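Local coordinates for protein alginase (Pseudoalteromonas, PDB 4Q8K) that cleaves the polysaccharide alginate as a lyase of polysaccharide lyase family 18, probably by beta-elimination, at residues P145-I148 with S152-D155; A177-P182 with G186-Y191; T204-E209 with S225-S230; D242-G247 with S251-G256; D332-A337 with K344-D349. All blocks are in the same frame, centred on the assembly; numbering follows the deposited sequence.

Interaction 1: P145-I148 with S152-D155; sequences PSSI and SIFD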
# COMPACT_ATOMS: atom_id res chain seq x y z
N PRO A 145 10.50 8.09 12.03
CA PRO A 145 11.58 7.23 12.48
C PRO A 145 12.81 7.28 11.57
O PRO A 145 12.69 7.36 10.38
CB PRO A 145 10.98 5.85 12.37
CG PRO A 145 9.53 6.03 12.53
CD PRO A 145 9.21 7.39 11.98
N SER A 146 13.98 7.17 12.16
CA SER A 146 15.20 7.19 11.40
C SER A 146 15.36 5.96 10.49
O SER A 146 15.98 6.03 9.50
CB SER A 146 16.39 7.40 12.34
OG SER A 146 17.46 6.56 12.06
N SER A 147 14.80 4.83 10.87
CA SER A 147 14.86 3.66 10.01
C SER A 147 14.36 3.96 8.60
O SER A 147 14.80 3.36 7.61
CB SER A 147 14.04 2.52 10.60
OG SER A 147 12.67 2.88 10.65
N ILE A 148 13.44 4.92 8.51
CA ILE A 148 12.91 5.35 7.22
C ILE A 148 13.75 6.47 6.62
O ILE A 148 14.23 6.35 5.49
CB ILE A 148 11.47 5.85 7.37
CG1 ILE A 148 10.57 4.70 7.85
CG2 ILE A 148 10.96 6.41 6.05
CD1 ILE A 148 9.19 5.14 8.28
N SER A 152 18.29 3.11 6.94
CA SER A 152 18.89 1.99 7.67
C SER A 152 18.09 0.69 7.49
O SER A 152 18.66 -0.40 7.49
CB SER A 152 19.08 2.32 9.16
OG SER A 152 17.85 2.64 9.78
N ILE A 153 16.78 0.82 7.31
CA ILE A 153 15.93 -0.33 7.06
C ILE A 153 15.27 -0.26 5.68
O ILE A 153 15.25 -1.26 4.95
CB ILE A 153 14.82 -0.47 8.14
CG1 ILE A 153 15.43 -0.87 9.49
CG2 ILE A 153 13.80 -1.50 7.71
CD1 ILE A 153 14.39 -1.08 10.61
N PHE A 154 14.75 0.92 5.34
CA PHE A 154 13.95 1.10 4.11
C PHE A 154 14.71 1.71 2.95
O PHE A 154 15.44 2.68 3.13
CB PHE A 154 12.72 1.96 4.40
CG PHE A 154 11.71 1.28 5.29
CD1 PHE A 154 10.75 0.43 4.75
CD2 PHE A 154 11.74 1.48 6.66
CE1 PHE A 154 9.83 -0.21 5.57
CE2 PHE A 154 10.83 0.84 7.49
CZ PHE A 154 9.87 -0.00 6.94
N ASP A 155 14.48 1.15 1.76
CA ASP A 155 14.94 1.72 0.49
C ASP A 155 13.80 2.50 -0.15
O ASP A 155 12.65 2.08 -0.06
CB ASP A 155 15.35 0.63 -0.48
CG ASP A 155 16.72 0.06 -0.18
OD1 ASP A 155 17.49 0.73 0.52
OD2 ASP A 155 17.01 -1.06 -0.63

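Interaction 2: A177-P182 with G186-Y191; sequences AQHITP and GWRHEY. With SO4 (sulfate ion), chain D.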
# COMPACT_ATOMS: atom_id res chain seq x y z
N ALA A 177 6.22 11.14 -8.63
CA ALA A 177 7.38 10.26 -8.56
C ALA A 177 7.41 9.29 -9.74
O ALA A 177 8.48 8.99 -10.29
CB ALA A 177 7.40 9.49 -7.24
N GLN A 178 6.23 8.80 -10.12
CA GLN A 178 6.08 7.99 -11.33
C GLN A 178 7.03 6.80 -11.38
O GLN A 178 7.56 6.44 -12.43
CB GLN A 178 6.23 8.88 -12.59
CG GLN A 178 5.37 10.15 -12.54
CD GLN A 178 5.55 11.09 -13.75
OE1 GLN A 178 4.87 12.11 -13.86
NE2 GLN A 178 6.48 10.75 -14.63
N HIS A 179 7.25 6.15 -10.24
CA HIS A 179 8.22 5.06 -10.23
C HIS A 179 7.63 3.77 -10.76
O HIS A 179 6.53 3.38 -10.38
CB HIS A 179 8.77 4.85 -8.82
CG HIS A 179 10.03 4.05 -8.80
ND1 HIS A 179 11.27 4.62 -9.02
CD2 HIS A 179 10.24 2.73 -8.64
CE1 HIS A 179 12.19 3.68 -8.96
NE2 HIS A 179 11.60 2.52 -8.73
N ILE A 180 8.36 3.10 -11.65
CA ILE A 180 7.92 1.81 -12.16
C ILE A 180 8.92 0.67 -11.94
O ILE A 180 10.08 0.90 -11.57
CB ILE A 180 7.60 1.86 -13.68
CG1 ILE A 180 8.86 2.13 -14.50
CG2 ILE A 180 6.52 2.88 -13.98
CD1 ILE A 180 8.65 1.94 -15.99
N THR A 181 8.45 -0.55 -12.19
CA THR A 181 9.25 -1.76 -12.13
C THR A 181 8.87 -2.62 -13.33
O THR A 181 7.89 -2.33 -14.01
CB THR A 181 8.95 -2.56 -10.85
OG1 THR A 181 7.57 -2.96 -10.89
CG2 THR A 181 9.20 -1.72 -9.62
N PRO A 182 9.63 -3.71 -13.58
CA PRO A 182 9.31 -4.53 -14.75
C PRO A 182 7.90 -5.12 -14.72
O PRO A 182 7.27 -5.20 -15.77
CB PRO A 182 10.35 -5.66 -14.68
CG PRO A 182 11.51 -5.02 -13.95
CD PRO A 182 10.90 -4.11 -12.94
N GLY A 186 1.26 0.15 -12.56
CA GLY A 186 0.91 1.51 -12.22
C GLY A 186 2.14 2.34 -11.93
O GLY A 186 3.23 2.07 -12.45
N TRP A 187 1.95 3.36 -11.11
CA TRP A 187 3.04 4.22 -10.67
C TRP A 187 3.11 4.13 -9.17
O TRP A 187 2.07 4.06 -8.52
CB TRP A 187 2.76 5.66 -11.04
CG TRP A 187 3.24 6.05 -12.40
CD1 TRP A 187 4.13 5.36 -13.19
CD2 TRP A 187 2.85 7.20 -13.14
NE1 TRP A 187 4.32 6.04 -14.38
CE2 TRP A 187 3.55 7.18 -14.36
CE3 TRP A 187 1.99 8.27 -12.88
CZ2 TRP A 187 3.40 8.16 -15.33
CZ3 TRP A 187 1.84 9.26 -13.83
CH2 TRP A 187 2.55 9.20 -15.04
N ARG A 188 4.31 4.15 -8.60
CA ARG A 188 4.43 4.09 -7.15
C ARG A 188 5.35 5.15 -6.56
O ARG A 188 6.24 5.70 -7.23
CB ARG A 188 4.88 2.70 -6.68
CG ARG A 188 6.38 2.47 -6.80
CD ARG A 188 6.75 1.03 -6.54
NE ARG A 188 6.08 0.12 -7.46
CZ ARG A 188 6.25 -1.20 -7.48
NH1 ARG A 188 7.08 -1.78 -6.62
NH2 ARG A 188 5.60 -1.94 -8.37
N HIS A 189 5.12 5.43 -5.28
CA HIS A 189 6.01 6.22 -4.45
C HIS A 189 5.97 5.50 -3.10
O HIS A 189 4.96 5.56 -2.41
CB HIS A 189 5.48 7.63 -4.31
CG HIS A 189 6.54 8.64 -4.00
ND1 HIS A 189 6.25 9.94 -3.66
CD2 HIS A 189 7.89 8.54 -3.99
CE1 HIS A 189 7.38 10.61 -3.46
NE2 HIS A 189 8.39 9.78 -3.65
N GLU A 190 7.05 4.83 -2.74
CA GLU A 190 6.97 3.76 -1.75
C GLU A 190 8.31 3.49 -1.08
O GLU A 190 9.38 3.68 -1.68
CB GLU A 190 6.52 2.51 -2.50
CG GLU A 190 6.23 1.28 -1.70
CD GLU A 190 5.73 0.17 -2.61
OE1 GLU A 190 6.56 -0.48 -3.29
OE2 GLU A 190 4.50 -0.03 -2.66
N TYR A 191 8.25 3.03 0.17
CA TYR A 191 9.43 2.54 0.87
C TYR A 191 9.33 1.02 0.99
O TYR A 191 8.24 0.48 1.14
CB TYR A 191 9.53 3.13 2.27
CG TYR A 191 9.98 4.57 2.35
CD1 TYR A 191 11.31 4.91 2.12
CD2 TYR A 191 9.09 5.58 2.70
CE1 TYR A 191 11.73 6.22 2.22
CE2 TYR A 191 9.49 6.89 2.79
CZ TYR A 191 10.82 7.20 2.55
OH TYR A 191 11.22 8.51 2.64
S SO4 D . 7.05 -5.53 -8.20
O1 SO4 D . 8.14 -6.38 -8.70
O2 SO4 D . 6.07 -6.38 -7.53
O3 SO4 D . 7.61 -4.53 -7.29
O4 SO4 D . 6.41 -4.87 -9.33
O HOH W 1 5.06 0.81 -9.99

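Interaction 3: T204-E209 with S225-S230; sequences TYEVFE and SQHHAS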
# COMPACT_ATOMS: atom_id res chain seq x y z
N THR A 204 9.94 -12.84 11.83
CA THR A 204 9.95 -11.51 12.42
C THR A 204 8.72 -11.12 13.16
O THR A 204 7.66 -11.55 12.85
CB THR A 204 10.10 -10.36 11.39
OG1 THR A 204 9.11 -10.47 10.38
CG2 THR A 204 11.39 -10.42 10.74
N TYR A 205 8.89 -10.20 14.08
CA TYR A 205 7.81 -9.48 14.68
C TYR A 205 7.92 -8.03 14.20
O TYR A 205 8.85 -7.37 14.51
CB TYR A 205 7.84 -9.59 16.21
CG TYR A 205 6.77 -8.81 16.88
CD1 TYR A 205 5.50 -9.31 17.02
CD2 TYR A 205 7.01 -7.56 17.34
CE1 TYR A 205 4.52 -8.58 17.61
CE2 TYR A 205 6.03 -6.82 17.91
CZ TYR A 205 4.79 -7.35 18.04
OH TYR A 205 3.85 -6.60 18.61
N GLU A 206 6.96 -7.58 13.41
CA GLU A 206 6.93 -6.21 12.91
C GLU A 206 5.66 -5.50 13.25
O GLU A 206 4.61 -6.07 13.19
CB GLU A 206 6.90 -6.15 11.41
CG GLU A 206 7.95 -6.83 10.66
CD GLU A 206 7.60 -6.86 9.18
OE1 GLU A 206 7.95 -5.90 8.52
OE2 GLU A 206 6.99 -7.84 8.75
N VAL A 207 5.79 -4.23 13.54
CA VAL A 207 4.64 -3.39 13.76
C VAL A 207 4.82 -2.11 12.96
O VAL A 207 5.85 -1.43 13.10
CB VAL A 207 4.50 -3.01 15.25
CG1 VAL A 207 3.33 -2.06 15.45
CG2 VAL A 207 4.34 -4.27 16.11
N PHE A 208 3.85 -1.79 12.11
CA PHE A 208 3.84 -0.50 11.43
C PHE A 208 2.56 0.21 11.81
O PHE A 208 1.48 -0.38 11.78
CB PHE A 208 3.90 -0.68 9.90
CG PHE A 208 3.76 0.60 9.13
CD1 PHE A 208 4.86 1.37 8.83
CD2 PHE A 208 2.51 1.04 8.68
CE1 PHE A 208 4.74 2.56 8.11
CE2 PHE A 208 2.37 2.22 7.98
CZ PHE A 208 3.49 2.98 7.68
N GLU A 209 2.68 1.47 12.22
CA GLU A 209 1.53 2.28 12.52
C GLU A 209 1.71 3.66 11.90
O GLU A 209 2.82 4.19 11.88
CB GLU A 209 1.30 2.41 14.03
CG GLU A 209 0.01 3.14 14.39
CD GLU A 209 -0.50 2.84 15.79
OE1 GLU A 209 0.23 2.18 16.57
OE2 GLU A 209 -1.63 3.25 16.10
N SER A 225 0.06 -0.18 1.85
CA SER A 225 1.00 -1.00 2.62
C SER A 225 0.88 -2.46 2.17
O SER A 225 -0.21 -2.92 1.82
CB SER A 225 0.78 -0.84 4.13
OG SER A 225 -0.37 -1.54 4.57
N GLN A 226 1.98 -3.18 2.17
CA GLN A 226 1.94 -4.57 1.77
C GLN A 226 3.14 -5.37 2.23
O GLN A 226 4.24 -4.84 2.37
CB GLN A 226 1.80 -4.70 0.25
CG GLN A 226 2.94 -4.11 -0.52
CD GLN A 226 2.78 -4.33 -2.00
OE1 GLN A 226 2.88 -5.46 -2.48
NE2 GLN A 226 2.53 -3.26 -2.73
N HIS A 227 2.92 -6.66 2.48
CA HIS A 227 4.01 -7.60 2.60
C HIS A 227 4.16 -8.25 1.24
O HIS A 227 3.22 -8.82 0.69
CB HIS A 227 3.73 -8.64 3.70
CG HIS A 227 3.92 -8.11 5.09
ND1 HIS A 227 2.88 -7.58 5.83
CD2 HIS A 227 5.03 -7.99 5.85
CE1 HIS A 227 3.35 -7.18 7.00
NE2 HIS A 227 4.65 -7.42 7.04
N HIS A 228 5.35 -8.14 0.67
CA HIS A 228 5.62 -8.65 -0.66
C HIS A 228 6.40 -9.97 -0.55
O HIS A 228 7.22 -10.13 0.36
CB HIS A 228 6.43 -7.61 -1.43
CG HIS A 228 6.53 -7.87 -2.90
ND1 HIS A 228 5.87 -7.10 -3.84
CD2 HIS A 228 7.23 -8.79 -3.60
CE1 HIS A 228 6.15 -7.54 -5.05
NE2 HIS A 228 6.98 -8.57 -4.93
N ALA A 229 6.12 -10.91 -1.45
CA ALA A 229 6.86 -12.16 -1.49
C ALA A 229 8.20 -11.98 -2.21
O ALA A 229 8.45 -10.93 -2.80
CB ALA A 229 6.04 -13.23 -2.17
N SER A 230 9.00 -13.03 -2.21
CA SER A 230 10.24 -13.09 -2.94
C SER A 230 9.94 -13.06 -4.40
O SER A 230 10.57 -12.35 -5.17
CB SER A 230 10.94 -14.41 -2.64
OG SER A 230 11.29 -14.46 -1.31

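Interaction 4: D242-G247 with S251-G256; sequences DTDESG and SVANNG. With CA (calcium ion), chain B.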
# COMPACT_ATOMS: atom_id res chain seq x y z
N ASP A 242 -11.72 3.01 -4.99
CA ASP A 242 -13.02 3.57 -5.36
C ASP A 242 -13.58 2.82 -6.56
O ASP A 242 -13.88 3.42 -7.59
CB ASP A 242 -12.91 5.07 -5.65
CG ASP A 242 -14.26 5.76 -5.85
OD1 ASP A 242 -15.29 5.13 -5.53
OD2 ASP A 242 -14.31 6.91 -6.33
N THR A 243 -13.71 1.50 -6.44
CA THR A 243 -14.14 0.65 -7.56
C THR A 243 -15.46 -0.04 -7.30
O THR A 243 -16.06 0.08 -6.23
CB THR A 243 -13.13 -0.47 -7.86
OG1 THR A 243 -13.24 -1.49 -6.86
CG2 THR A 243 -11.70 0.08 -7.90
N ASP A 244 -15.90 -0.81 -8.30
CA ASP A 244 -17.14 -1.58 -8.21
C ASP A 244 -16.89 -3.00 -7.72
O ASP A 244 -17.78 -3.84 -7.79
CB ASP A 244 -17.81 -1.64 -9.59
CG ASP A 244 -19.12 -0.87 -9.65
OD1 ASP A 244 -19.49 -0.23 -8.65
OD2 ASP A 244 -19.77 -0.89 -10.72
N GLU A 245 -15.68 -3.28 -7.23
CA GLU A 245 -15.42 -4.62 -6.72
C GLU A 245 -16.36 -4.87 -5.56
O GLU A 245 -16.43 -4.06 -4.63
CB GLU A 245 -13.97 -4.80 -6.26
CG GLU A 245 -13.75 -6.16 -5.59
CD GLU A 245 -12.30 -6.44 -5.23
OE1 GLU A 245 -12.08 -7.37 -4.43
OE2 GLU A 245 -11.40 -5.75 -5.76
N SER A 246 -17.08 -5.98 -5.60
CA SER A 246 -18.06 -6.27 -4.56
C SER A 246 -17.41 -6.79 -3.28
O SER A 246 -16.27 -7.25 -3.29
CB SER A 246 -19.10 -7.28 -5.06
OG SER A 246 -18.51 -8.52 -5.40
N GLY A 247 -18.15 -6.70 -2.17
CA GLY A 247 -17.72 -7.28 -0.91
C GLY A 247 -17.28 -6.29 0.15
O GLY A 247 -16.87 -6.71 1.24
N SER A 251 -18.29 -0.23 -2.24
CA SER A 251 -18.21 -1.07 -3.44
C SER A 251 -18.92 -0.43 -4.63
O SER A 251 -19.37 -1.12 -5.53
CB SER A 251 -18.79 -2.46 -3.17
OG SER A 251 -17.92 -3.24 -2.36
N VAL A 252 -19.01 0.90 -4.62
CA VAL A 252 -19.60 1.61 -5.75
C VAL A 252 -18.51 2.37 -6.51
O VAL A 252 -17.88 3.26 -5.97
CB VAL A 252 -20.69 2.59 -5.29
CG1 VAL A 252 -21.17 3.42 -6.47
CG2 VAL A 252 -21.85 1.84 -4.64
N ALA A 253 -18.31 2.02 -7.77
CA ALA A 253 -17.24 2.63 -8.56
C ALA A 253 -17.39 4.14 -8.72
O ALA A 253 -18.48 4.64 -8.98
CB ALA A 253 -17.15 1.96 -9.93
N ASN A 254 -16.28 4.85 -8.54
CA ASN A 254 -16.17 6.22 -9.01
C ASN A 254 -17.13 7.22 -8.35
O ASN A 254 -17.56 8.18 -8.99
CB ASN A 254 -16.36 6.25 -10.53
CG ASN A 254 -15.78 7.50 -11.18
OD1 ASN A 254 -14.76 8.03 -10.73
ND2 ASN A 254 -16.43 7.97 -12.25
N ASN A 255 -17.46 7.01 -7.07
CA ASN A 255 -18.36 7.92 -6.36
C ASN A 255 -17.69 8.75 -5.27
O ASN A 255 -18.36 9.46 -4.52
CB ASN A 255 -19.58 7.19 -5.80
CG ASN A 255 -19.25 6.38 -4.57
OD1 ASN A 255 -18.10 6.09 -4.32
ND2 ASN A 255 -20.27 6.02 -3.79
N GLY A 256 -16.36 8.66 -5.18
CA GLY A 256 -15.62 9.48 -4.24
C GLY A 256 -15.54 8.88 -2.85
O GLY A 256 -14.83 9.39 -1.99
CA CA B . -16.79 4.07 -4.03
O HOH W 2 -15.80 1.77 -3.95

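Interaction 5: D332-A337 with K344-D349; sequences DKCGEA and KNCFED. With SO4 (sulfate ion), chain C.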
# COMPACT_ATOMS: atom_id res chain seq x y z
N ASP A 332 -10.77 -3.83 -15.34
CA ASP A 332 -9.75 -4.16 -16.30
C ASP A 332 -8.50 -3.36 -16.05
O ASP A 332 -8.55 -2.22 -15.72
CB ASP A 332 -10.22 -3.91 -17.71
CG ASP A 332 -10.96 -5.06 -18.28
OD1 ASP A 332 -10.98 -6.18 -17.71
OD2 ASP A 332 -11.53 -4.84 -19.33
N LYS A 333 -7.38 -4.01 -16.21
CA LYS A 333 -6.14 -3.31 -16.05
C LYS A 333 -5.90 -2.40 -17.24
O LYS A 333 -6.37 -2.63 -18.32
CB LYS A 333 -5.00 -4.30 -15.89
CG LYS A 333 -5.23 -5.35 -14.82
CD LYS A 333 -4.71 -4.90 -13.48
CE LYS A 333 -5.69 -5.26 -12.38
NZ LYS A 333 -5.42 -4.61 -11.06
N CYS A 334 -5.18 -1.34 -17.00
CA CYS A 334 -4.80 -0.43 -18.07
C CYS A 334 -3.28 -0.30 -18.16
O CYS A 334 -2.60 -0.22 -17.14
CB CYS A 334 -5.40 0.95 -17.83
SG CYS A 334 -5.14 2.07 -19.24
N GLY A 335 -2.75 -0.28 -19.38
CA GLY A 335 -1.34 0.00 -19.58
C GLY A 335 -0.50 -1.21 -19.93
O GLY A 335 -1.02 -2.32 -20.12
N GLU A 336 0.81 -1.01 -20.02
CA GLU A 336 1.74 -2.04 -20.44
C GLU A 336 2.92 -2.08 -19.47
O GLU A 336 3.55 -1.05 -19.23
CB GLU A 336 2.25 -1.73 -21.85
CG GLU A 336 3.27 -2.71 -22.40
CD GLU A 336 3.75 -2.32 -23.79
OE1 GLU A 336 4.07 -3.24 -24.59
OE2 GLU A 336 3.82 -1.11 -24.10
N ALA A 337 3.18 -3.26 -18.92
CA ALA A 337 4.24 -3.45 -17.94
C ALA A 337 5.56 -2.87 -18.43
O ALA A 337 5.96 -3.09 -19.58
CB ALA A 337 4.41 -4.93 -17.63
N LYS A 344 1.06 6.76 -17.69
CA LYS A 344 0.74 8.14 -17.87
C LYS A 344 -0.60 8.33 -18.55
O LYS A 344 -1.41 9.06 -18.10
CB LYS A 344 1.79 8.81 -18.74
CG LYS A 344 1.56 10.28 -18.86
CD LYS A 344 2.55 10.95 -19.80
CE LYS A 344 2.33 12.43 -19.78
NZ LYS A 344 1.29 12.71 -20.76
N ASN A 345 -0.77 7.70 -19.68
CA ASN A 345 -1.99 7.82 -20.47
C ASN A 345 -3.17 7.19 -19.75
O ASN A 345 -4.27 7.74 -19.77
CB ASN A 345 -1.82 7.18 -21.84
CG ASN A 345 -0.90 7.99 -22.74
OD1 ASN A 345 -0.54 9.12 -22.43
ND2 ASN A 345 -0.51 7.41 -23.86
N CYS A 346 -2.94 6.05 -19.11
CA CYS A 346 -4.01 5.42 -18.33
C CYS A 346 -4.56 6.36 -17.26
O CYS A 346 -5.77 6.54 -17.16
CB CYS A 346 -3.50 4.14 -17.70
SG CYS A 346 -3.27 2.81 -18.86
N PHE A 347 -3.69 6.95 -16.45
CA PHE A 347 -4.14 7.80 -15.36
C PHE A 347 -4.84 9.05 -15.88
O PHE A 347 -5.77 9.55 -15.26
CB PHE A 347 -3.02 8.11 -14.37
CG PHE A 347 -2.56 6.90 -13.60
CD1 PHE A 347 -3.47 6.10 -12.93
CD2 PHE A 347 -1.21 6.54 -13.57
CE1 PHE A 347 -3.06 4.98 -12.23
CE2 PHE A 347 -0.79 5.43 -12.88
CZ PHE A 347 -1.71 4.64 -12.20
N GLU A 348 -4.40 9.55 -17.03
CA GLU A 348 -5.08 10.67 -17.65
C GLU A 348 -6.51 10.29 -18.01
O GLU A 348 -7.46 10.99 -17.67
CB GLU A 348 -4.31 11.15 -18.88
CG GLU A 348 -3.08 11.96 -18.52
CD GLU A 348 -2.28 12.36 -19.75
OE1 GLU A 348 -1.35 13.18 -19.60
OE2 GLU A 348 -2.59 11.86 -20.85
N ASP A 349 -6.66 9.15 -18.69
CA ASP A 349 -7.95 8.69 -19.18
C ASP A 349 -8.86 8.28 -18.02
O ASP A 349 -10.09 8.44 -18.10
CB ASP A 349 -7.77 7.52 -20.15
CG ASP A 349 -7.10 7.94 -21.46
OD1 ASP A 349 -6.82 9.14 -21.65
OD2 ASP A 349 -6.89 7.05 -22.32
S SO4 C . -6.49 -6.74 -7.20
O1 SO4 C . -7.37 -5.69 -6.73
O2 SO4 C . -6.54 -6.83 -8.66
O3 SO4 C . -5.14 -6.39 -6.76
O4 SO4 C . -6.88 -8.03 -6.62

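Interaction 1: P145-I148 with S152-D155
I148 and F154 both hold their leading side-chain atom anti to the carbonyl carbon and beside the backbone N (chi1 -62° for I148 CG1, -68° for F154 CG), and this lays the two side chains alongside each other, pointing the same way. The evidence for their contact is the approach of I148 CG1 to F154 CD2, 3.6 Å apart and oblique to the ring. S147 is turned differently: its OG sits between the backbone N and the carbonyl carbon, on the side of the phenylalanine ring, with S147 OG 4.2 Å from F154 CE2. S147 CB itself lies 3.6 Å from I153 CD1. The tighter join is made by the backbone. S147 O is approached by two successive amides at the start of the second segment. I153 N donates to S147 O at 3.2 Å, with an N-H...O angle of 160°. F154 N adds a weak bond to S147 O at 3.3 Å. The same oxygen also lies at the edge of the F154 ring, near its plane, while I153 CG2 lies over one face, toward its rim. S152 OG comes within 3.2 Å of S147 CA, a close van der Waals approach at the turn. The contact thus folds the short helix 146-149 back onto the head of strand 154-157. F154 meets F319 and Y364 edge-to-face, and I148 rests on Y191 and V362, which puts both between the two sheets. The chemistry implies a division of labour: one shared carbonyl sets the backbone turn, while hydrocarbon contacts, without any charge, bury the inner side.

Interaction 2: A177-P182 with G186-Y191
H179 and R188 form a single antiparallel bridge, a hydrogen-bonded pair, which lays the loop after helix 174-177 against strand 186-193 of the concanavalin-like beta sandwich. R188 N donates to H179 O at 2.9 Å, and H179 N returns a longer bond to R188 O at 3.2 Å. The R188 side chain then runs out along the loop. Its CB passes near H179 O, and CG, set between the backbone N and the carbonyl carbon (chi1 80°), lies 3.9 Å from H179 CB and at the edge of that imidazole. A bend at chi3 brings NE to a water 2.8 Å away, which in turn donates to H179 O and, weakly, to G186 O. At CZ the flat guanidinium has T181 CG2 over one face, 3.5 Å above its plane, and the two side chains cross at about a right angle. The sulfate lies at the guanidinium edge: NH1 donates to sulfate O3 at 2.9 Å and NH2 to sulfate O4 at 3.2 Å, while T181 OG1 also donates to O4. NH1 also pairs with E157 and, in a long salt bridge, with E190 OE1, and Y322 makes a cation-pi contact with the same arginine. The sulfate probably came from the crystallisation liquor, but its position is consistent with an anion-binding spot in an enzyme whose substrate is a polyanion. At the other end, Q178 CA and CB cover a face of the W187 indole. H189, whose ND1 is bonded to V173 N, receives A177 CB over its ring, 3.5 Å from the centroid.

Interaction 3: T204-E209 with S225-S230
E206 and H227, whose CA atoms are 10.8 Å apart, lie on strands too widely spaced for backbone pairing, an interval that fits two layers facing each other. The layers are those of a concanavalin-like beta sandwich: strand 204-216 belongs to the seven-stranded sheet and strand 221-228 to the other. The side chains that span the interval come from opposite directions. E206 holds CG anti to its carbonyl carbon (chi1 -55°) and continues extended, so the carboxylate is carried well away from its own strand. H227 brings its ring forward to meet it. H227 NE2 donates to E206 OE2 over 2.9 Å, with a somewhat bent N-H...O angle of 142°. The carboxylate oxygen lies near the imidazole plane, at the ring edge, and is itself met from above the carboxylate plane. The carboxylate and ring planes are 80° apart. E206 OE1 stands back at 3.9 Å from H227 NE2 and is bonded to Y364 OH, while OE2 has a further donor in N291 ND2. This buried carboxylate is therefore gripped by donors on both oxygens, which probably holds its rotation. With an alanine in place of E206, H227 NE2 would probably lose its acceptor across the sandwich, and Y364 OH and N291 ND2 would lose theirs. The histidine ring also meets F317, their planes about halfway between parallel and perpendicular. Its far nitrogen is engaged as well: H227 ND1 is hydrogen-bonded to S236 OG, so both ring nitrogens have partners.

Interaction 4: D242-G247 with S251-G256
The calcium site on the loop between strands 234-241 and 257-265 brings D242 together with V252 and N255. D242 OD1, V252 O and N255 OD1 each lie 2.4 Å from the calcium ion, a water adds a fourth ligand at 2.5 Å, and D250 and I257 complete the set of six. The near approaches of D242 OD1 to V252 O and N255 OD1 are thus those of oxygens sharing a metal. With CG anti to the backbone N (chi1 -172°), the D242 carboxylate turns into the other segment and takes two backbone amides: N255 N meets the syn lone pair of OD1, and G256 N reaches OD2 at 2.9 Å. OD2 also accepts from G219 N, which probably steadies OD1, the oxygen on the metal. D242 O is met by N254 N at 3.0 Å, from above the carbonyl plane, and this closes the aspartate against the type II turn V252-N255. The metal-bound water lies 2.8 Å from T243 O. Further along, A253 N donates to D244 OD1 at 2.7 Å, again from well above the carboxylate plane. Putting a leucine at D244 would take away this acceptor and is likely to leave A253 N without its mate, slackening the chain beside the ligand V252. S251 OG, finally, donates to E245 O at 2.8 Å, in the carbonyl plane. The whole is a six-ligand calcium site of side-chain and main-chain oxygens and one water, its protein ligands all on or at the end of the loop that joins strands 234-241 and 257-265.

Interaction 5: D332-A337 with K344-D349
C334 and C346 are joined covalently: their SG atoms are 2.0 Å apart, the length of a disulfide. The bridge is twisted by -83° about the S-S bond, close to the relaxed quarter turn and of left-handed sense. C334 CB and C346 CB stand 3.7 Å apart. The cysteines reach it from unlike torsions: C334 sets SG anti to the backbone N (chi1 -173°), whereas C346, on the helix, sets SG anti to its carbonyl carbon and beside its N (chi1 -73°). Van der Waals contact is confined to the neighbourhood of the sulfurs. G335 N comes within 3.2 Å of C346 SG, and a CB at this glycine would press on the same sulfur. Its backbone angles would, besides, push a CB against the preceding carbonyl, so two separate reasons fit the lack of a side chain here. Polar and charged interactions lie to either end rather than across the bridge. On the helix, K344 NZ forms a salt bridge with E348 OE1 at 2.9 Å, one turn on, meeting that oxygen from above the carboxylate plane. On the loop, K333 NZ makes a weak hydrogen bond of 3.5 Å to a sulfate O2, an ion also held by K221 and Y239. S325 accompanies the loop side, bonded to C334 through the backbone and, by its OG, to C334 O, and C346 rests against it too. Enclosing eleven residues, this is a short-range disulfide that ties the loop after strand 321-324 to helix 340-349 in a concanavalin-like fold.

The five contacts differ in burial and in chemistry. Interaction 3 is the buried one, a lone polar link between the two sheets, whereas interactions 1, 2, 4 and 5 are partly buried. Interaction 2 lays a loop against an inner strand, while interactions 4 and 5 sit on peripheral loops. Interactions 1 and 2 serve neighbouring strands, 154-157 and 186-193, and touch through Y191 against I148 and F154. Interaction 2 also meets interaction 5, where W187 packs on K344 and F347. The centres of interactions 4 and 5 are about 18 Å apart, and both pin irregular loops with bonds stronger than packing, calcium in one and a disulfide in the other. Interactions 1 and 4 lie on opposite sides of the chain's centre.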